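Local coordinates for oxidoreductase (Listeria innocua, PDB 3E18), which binds NAD and is probably a dehydrogenase of the GFO/IDH/MocA family, although its substrate and physiological function are unknown, at residues Arg125-Met137 / Trp239-Trp253. Residues are numbered along the deposited sequence; the frame is centred on the assembly and turned at random.
Sequences RRWDEDFLIIKEM and WYVKGTEGTGIIHDW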
loop_
_atom_site.group_PDB
_atom_site.type_symbol
_atom_site.label_atom_id
_atom_site.label_comp_id
_atom_site.label_asym_id
_atom_site.label_seq_id
_atom_site.Cartn_x
_atom_site.Cartn_y
_atom_site.Cartn_z
ATOM N N ARG A 125 22.927 6.418 -1.473
ATOM C CA ARG A 125 21.784 6.536 -0.547
ATOM C C ARG A 125 21.729 5.453 0.528
ATOM O O ARG A 125 20.863 5.481 1.410
ATOM C CB ARG A 125 20.468 6.734 -1.305
ATOM C CG ARG A 125 20.455 8.100 -2.014
ATOM C CD ARG A 125 19.061 8.585 -2.323
ATOM N NE ARG A 125 19.065 9.943 -2.860
ATOM C CZ ARG A 125 18.860 11.058 -2.155
ATOM N NH1 ARG A 125 18.622 11.020 -0.845
ATOM N NH2 ARG A 125 18.873 12.226 -2.778
ATOM N N ARG A 126 22.675 4.517 0.482
ATOM C CA ARG A 126 22.885 3.594 1.596
ATOM C C ARG A 126 23.372 4.339 2.839
ATOM O O ARG A 126 23.218 3.853 3.948
ATOM C CB ARG A 126 23.902 2.529 1.234
ATOM C CG ARG A 126 23.432 1.550 0.217
ATOM C CD ARG A 126 24.439 0.439 0.096
ATOM N NE ARG A 126 24.146 -0.411 -1.043
ATOM C CZ ARG A 126 24.691 -1.611 -1.221
ATOM N NH1 ARG A 126 25.577 -2.053 -0.354
ATOM N NH2 ARG A 126 24.396 -2.340 -2.290
ATOM N N TRP A 127 23.924 5.535 2.639
ATOM C CA TRP A 127 24.393 6.386 3.731
ATOM C C TRP A 127 23.330 7.398 4.207
ATOM O O TRP A 127 23.588 8.187 5.114
ATOM C CB TRP A 127 25.686 7.112 3.311
ATOM C CG TRP A 127 26.945 6.247 3.348
ATOM C CD1 TRP A 127 27.882 6.210 4.344
ATOM C CD2 TRP A 127 27.389 5.311 2.350
ATOM N NE1 TRP A 127 28.884 5.319 4.031
ATOM C CE2 TRP A 127 28.613 4.756 2.811
ATOM C CE3 TRP A 127 26.882 4.895 1.105
ATOM C CZ2 TRP A 127 29.331 3.793 2.081
ATOM C CZ3 TRP A 127 27.606 3.929 0.367
ATOM C CH2 TRP A 127 28.819 3.395 0.864
ATOM N N ASP A 128 22.146 7.374 3.597
ATOM C CA ASP A 128 21.053 8.283 3.971
ATOM C C ASP A 128 20.661 8.086 5.438
ATOM O O ASP A 128 20.496 6.956 5.896
ATOM C CB ASP A 128 19.835 8.082 3.065
ATOM C CG ASP A 128 19.871 8.942 1.805
ATOM O OD1 ASP A 128 20.889 9.627 1.546
ATOM O OD2 ASP A 128 18.858 8.935 1.063
ATOM N N GLU A 129 20.558 9.187 6.174
ATOM C CA GLU A 129 20.297 9.158 7.620
ATOM C C GLU A 129 18.959 8.490 7.994
ATOM O O GLU A 129 18.897 7.650 8.901
ATOM C CB GLU A 129 20.349 10.589 8.178
ATOM C CG GLU A 129 20.691 10.647 9.654
ATOM C CD GLU A 129 20.953 12.062 10.174
ATOM O OE1 GLU A 129 21.220 12.989 9.367
ATOM O OE2 GLU A 129 20.881 12.238 11.412
ATOM N N ASP A 130 17.902 8.834 7.258
ATOM C CA ASP A 130 16.596 8.183 7.431
ATOM C C ASP A 130 16.680 6.661 7.269
ATOM O O ASP A 130 16.094 5.919 8.054
ATOM C CB ASP A 130 15.579 8.748 6.451
ATOM C CG ASP A 130 15.994 8.571 5.007
ATOM O OD1 ASP A 130 17.059 9.095 4.609
ATOM O OD2 ASP A 130 15.240 7.929 4.265
ATOM N N PHE A 131 17.420 6.208 6.261
ATOM C CA PHE A 131 17.586 4.774 6.028
ATOM C C PHE A 131 18.390 4.117 7.151
ATOM O O PHE A 131 18.098 2.993 7.561
ATOM C CB PHE A 131 18.240 4.515 4.649
ATOM C CG PHE A 131 18.740 3.106 4.488
ATOM C CD1 PHE A 131 17.837 2.043 4.453
ATOM C CD2 PHE A 131 20.098 2.841 4.405
ATOM C CE1 PHE A 131 18.282 0.708 4.347
ATOM C CE2 PHE A 131 20.562 1.494 4.290
ATOM C CZ PHE A 131 19.644 0.444 4.259
ATOM N N LEU A 132 19.415 4.815 7.642
ATOM C CA LEU A 132 20.249 4.278 8.714
ATOM C C LEU A 132 19.513 4.185 10.063
ATOM O O LEU A 132 19.803 3.285 10.867
ATOM C CB LEU A 132 21.575 5.041 8.824
ATOM C CG LEU A 132 22.535 4.850 7.628
ATOM C CD1 LEU A 132 23.791 5.698 7.785
ATOM C CD2 LEU A 132 22.907 3.380 7.401
ATOM N N ILE A 133 18.542 5.075 10.276
ATOM C CA ILE A 133 17.569 4.925 11.392
ATOM C C ILE A 133 16.790 3.606 11.277
ATOM O O ILE A 133 16.700 2.860 12.249
ATOM C CB ILE A 133 16.619 6.134 11.497
ATOM C CG1 ILE A 133 17.401 7.379 11.921
ATOM C CG2 ILE A 133 15.486 5.883 12.501
ATOM C CD1 ILE A 133 16.633 8.670 11.766
ATOM N N ILE A 134 16.267 3.302 10.084
ATOM C CA ILE A 134 15.562 2.029 9.853
ATOM C C ILE A 134 16.489 0.818 10.050
ATOM O O ILE A 134 16.089 -0.221 10.612
ATOM C CB ILE A 134 14.904 1.991 8.424
ATOM C CG1 ILE A 134 13.981 3.211 8.215
ATOM C CG2 ILE A 134 14.113 0.720 8.207
ATOM C CD1 ILE A 134 12.780 3.269 9.171
ATOM N N LYS A 135 17.726 0.957 9.580
ATOM C CA LYS A 135 18.744 -0.076 9.746
ATOM C C LYS A 135 19.041 -0.290 11.224
ATOM O O LYS A 135 19.156 -1.418 11.678
ATOM C CB LYS A 135 20.020 0.310 8.988
ATOM C CG LYS A 135 21.085 -0.769 8.963
ATOM C CD LYS A 135 22.135 -0.423 7.918
ATOM C CE LYS A 135 22.948 -1.645 7.524
ATOM N NZ LYS A 135 23.976 -1.939 8.555
ATOM N N GLU A 136 19.149 0.799 11.978
ATOM C CA GLU A 136 19.292 0.679 13.446
ATOM C C GLU A 136 18.112 -0.078 14.078
ATOM O O GLU A 136 18.319 -1.047 14.832
ATOM C CB GLU A 136 19.475 2.062 14.093
ATOM C CG GLU A 136 19.614 2.051 15.637
ATOM C CD GLU A 136 20.959 1.523 16.155
ATOM O OE1 GLU A 136 21.858 1.219 15.340
ATOM O OE2 GLU A 136 21.119 1.431 17.396
ATOM N N MET A 137 16.887 0.329 13.729
ATOM C CA MET A 137 15.676 -0.334 14.234
ATOM C C MET A 137 15.651 -1.813 13.865
ATOM O O MET A 137 15.326 -2.652 14.697
ATOM C CB MET A 137 14.400 0.363 13.741
ATOM C CG MET A 137 14.258 1.796 14.209
ATOM S SD MET A 137 12.899 2.678 13.435
ATOM C CE MET A 137 11.503 1.716 13.997
ATOM N N TRP A 239 8.977 6.605 5.465
ATOM C CA TRP A 239 9.089 5.209 5.970
ATOM C C TRP A 239 7.886 4.868 6.839
ATOM O O TRP A 239 7.417 5.704 7.606
ATOM C CB TRP A 239 10.358 5.056 6.801
ATOM C CG TRP A 239 11.647 5.051 5.984
ATOM C CD1 TRP A 239 12.501 6.099 5.781
ATOM C CD2 TRP A 239 12.204 3.938 5.295
ATOM N NE1 TRP A 239 13.564 5.708 4.992
ATOM C CE2 TRP A 239 13.406 4.379 4.688
ATOM C CE3 TRP A 239 11.813 2.598 5.140
ATOM C CZ2 TRP A 239 14.216 3.531 3.928
ATOM C CZ3 TRP A 239 12.608 1.758 4.380
ATOM C CH2 TRP A 239 13.795 2.222 3.780
ATOM N N TYR A 240 7.373 3.648 6.710
ATOM C CA TYR A 240 6.342 3.158 7.603
ATOM C C TYR A 240 6.677 1.692 7.771
ATOM O O TYR A 240 6.665 0.935 6.805
ATOM C CB TYR A 240 4.939 3.346 7.014
ATOM C CG TYR A 240 3.803 2.785 7.877
ATOM C CD1 TYR A 240 3.303 3.497 8.979
ATOM C CD2 TYR A 240 3.237 1.543 7.585
ATOM C CE1 TYR A 240 2.261 2.979 9.765
ATOM C CE2 TYR A 240 2.194 1.019 8.361
ATOM C CZ TYR A 240 1.719 1.735 9.451
ATOM O OH TYR A 240 0.687 1.209 10.202
ATOM N N VAL A 241 7.026 1.308 8.988
ATOM C CA VAL A 241 7.575 -0.039 9.213
ATOM C C VAL A 241 6.848 -0.757 10.335
ATOM O O VAL A 241 6.458 -0.147 11.305
ATOM C CB VAL A 241 9.123 -0.002 9.468
ATOM C CG1 VAL A 241 9.890 0.439 8.193
ATOM C CG2 VAL A 241 9.488 0.925 10.643
ATOM N N LYS A 242 6.691 -2.075 10.211
ATOM C CA LYS A 242 5.906 -2.830 11.162
ATOM C C LYS A 242 6.721 -3.997 11.656
ATOM O O LYS A 242 7.393 -4.655 10.868
ATOM C CB LYS A 242 4.637 -3.385 10.496
ATOM C CG LYS A 242 3.609 -2.328 10.086
ATOM C CD LYS A 242 2.365 -2.983 9.460
ATOM C CE LYS A 242 1.459 -3.588 10.529
ATOM N NZ LYS A 242 0.512 -4.554 9.896
ATOM N N GLY A 243 6.646 -4.246 12.958
ATOM C CA GLY A 243 7.336 -5.353 13.588
ATOM C C GLY A 243 6.444 -6.041 14.588
ATOM O O GLY A 243 5.355 -5.554 14.880
ATOM N N THR A 244 6.904 -7.178 15.108
ATOM C CA THR A 244 6.166 -7.952 16.113
ATOM C C THR A 244 5.911 -7.189 17.431
ATOM O O THR A 244 5.023 -7.545 18.200
ATOM C CB THR A 244 6.894 -9.267 16.425
ATOM O OG1 THR A 244 8.234 -8.974 16.843
ATOM C CG2 THR A 244 6.945 -10.150 15.197
ATOM N N GLU A 245 6.681 -6.127 17.674
ATOM C CA GLU A 245 6.589 -5.360 18.908
ATOM C C GLU A 245 6.579 -3.863 18.620
ATOM O O GLU A 245 7.296 -3.107 19.258
ATOM C CB GLU A 245 7.771 -5.686 19.831
ATOM C CG GLU A 245 7.920 -7.184 20.219
ATOM C CD GLU A 245 6.821 -7.695 21.164
ATOM O OE1 GLU A 245 6.075 -6.878 21.759
ATOM O OE2 GLU A 245 6.710 -8.936 21.323
ATOM N N GLY A 246 5.750 -3.437 17.680
ATOM C CA GLY A 246 5.608 -2.010 17.420
ATOM C C GLY A 246 5.575 -1.637 15.960
ATOM O O GLY A 246 5.658 -2.499 15.081
ATOM N N THR A 247 5.475 -0.332 15.726
ATOM C CA THR A 247 5.337 0.251 14.414
ATOM C C THR A 247 6.156 1.546 14.471
ATOM O O THR A 247 6.191 2.198 15.517
ATOM C CB THR A 247 3.830 0.555 14.102
ATOM O OG1 THR A 247 3.054 -0.647 14.238
ATOM C CG2 THR A 247 3.644 1.099 12.705
ATOM N N GLY A 248 6.830 1.889 13.372
ATOM C CA GLY A 248 7.585 3.146 13.273
ATOM C C GLY A 248 7.248 3.960 12.042
ATOM O O GLY A 248 6.807 3.440 11.033
ATOM N N ILE A 249 7.485 5.261 12.115
ATOM C CA ILE A 249 7.181 6.117 10.999
ATOM C C ILE A 249 8.285 7.175 10.938
ATOM O O ILE A 249 8.743 7.669 11.986
ATOM C CB ILE A 249 5.742 6.746 11.136
ATOM C CG1 ILE A 249 5.300 7.461 9.847
ATOM C CG2 ILE A 249 5.647 7.697 12.345
ATOM C CD1 ILE A 249 3.805 7.767 9.803
ATOM N N ILE A 250 8.771 7.440 9.724
ATOM C CA ILE A 250 9.617 8.593 9.454
ATOM C C ILE A 250 8.864 9.405 8.406
ATOM O O ILE A 250 8.650 8.954 7.289
ATOM C CB ILE A 250 11.047 8.215 8.974
ATOM C CG1 ILE A 250 11.718 7.245 9.943
ATOM C CG2 ILE A 250 11.908 9.458 8.845
ATOM C CD1 ILE A 250 13.143 6.879 9.582
ATOM N N HIS A 251 8.415 10.589 8.779
ATOM C CA HIS A 251 7.558 11.371 7.892
ATOM C C HIS A 251 8.252 11.855 6.635
ATOM O O HIS A 251 7.726 11.713 5.525
ATOM C CB HIS A 251 6.979 12.565 8.644
ATOM C CG HIS A 251 6.053 12.180 9.746
ATOM N ND1 HIS A 251 4.770 11.731 9.518
ATOM C CD2 HIS A 251 6.221 12.175 11.089
ATOM C CE1 HIS A 251 4.189 11.465 10.675
ATOM N NE2 HIS A 251 5.049 11.722 11.643
ATOM N N ASP A 252 9.445 12.405 6.812
ATOM C CA ASP A 252 10.058 13.254 5.809
ATOM C C ASP A 252 11.589 13.226 5.964
ATOM O O ASP A 252 12.119 12.583 6.883
ATOM C CB ASP A 252 9.500 14.678 5.998
ATOM C CG ASP A 252 9.869 15.619 4.875
ATOM O OD1 ASP A 252 10.482 16.678 5.171
ATOM O OD2 ASP A 252 9.561 15.302 3.704
ATOM N N TRP A 253 12.285 13.916 5.062
ATOM C CA TRP A 253 13.743 14.078 5.091
ATOM C C TRP A 253 14.264 14.794 6.346
ATOM O O TRP A 253 15.436 14.654 6.694
ATOM C CB TRP A 253 14.238 14.828 3.844
ATOM C CG TRP A 253 13.839 14.202 2.536
ATOM C CD1 TRP A 253 12.998 14.734 1.592
ATOM C CD2 TRP A 253 14.260 12.929 2.026
ATOM N NE1 TRP A 253 12.869 13.865 0.531
ATOM C CE2 TRP A 253 13.639 12.755 0.769
ATOM C CE3 TRP A 253 15.102 11.919 2.512
ATOM C CZ2 TRP A 253 13.828 11.613 -0.005
ATOM C CZ3 TRP A 253 15.299 10.787 1.735
ATOM C CH2 TRP A 253 14.662 10.641 0.492
#
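D130 and W239 are brought together by their first torsions: D130 has CG between its backbone N and carbonyl carbon (chi1 59°), and W239 has CG anti to its carbonyl carbon. The indole N-H then reaches D130 almost in its own ring plane: W239 NE1 lies 2.9 Å from D130 OD2, with an N-H...O angle of 157°. It meets that oxygen on the anti side, tilted out of the carboxylate plane; R238 is a second partner of OD2, in a salt bridge. D130 OD1 lies at the edge of the W253 ring, 3.8 Å from W253 CZ3, with the carboxylate nearly perpendicular to the ring. R125, salt-bridged to D128, also borders W253 and lies close to the bound NAD. One helical turn on, I134 CG1 lies over a face of W239, 17° off the normal of the five-membered ring, a CH-pi contact. I134 CD1 continues to I250 CD1 at 3.7 Å, and M137 CE rests 4.0 Å from V241 CG2. The 129-137 part of helix 129-140 runs nearly parallel to strand 239-243 and antiparallel to strand 246-250, packing on one face of this beta hairpin in the C-terminal domain's mixed sheet. Y240, T247 and I249 point away and meet the second subunit, while helix 173-188 supplies Q184 against F131 and W239.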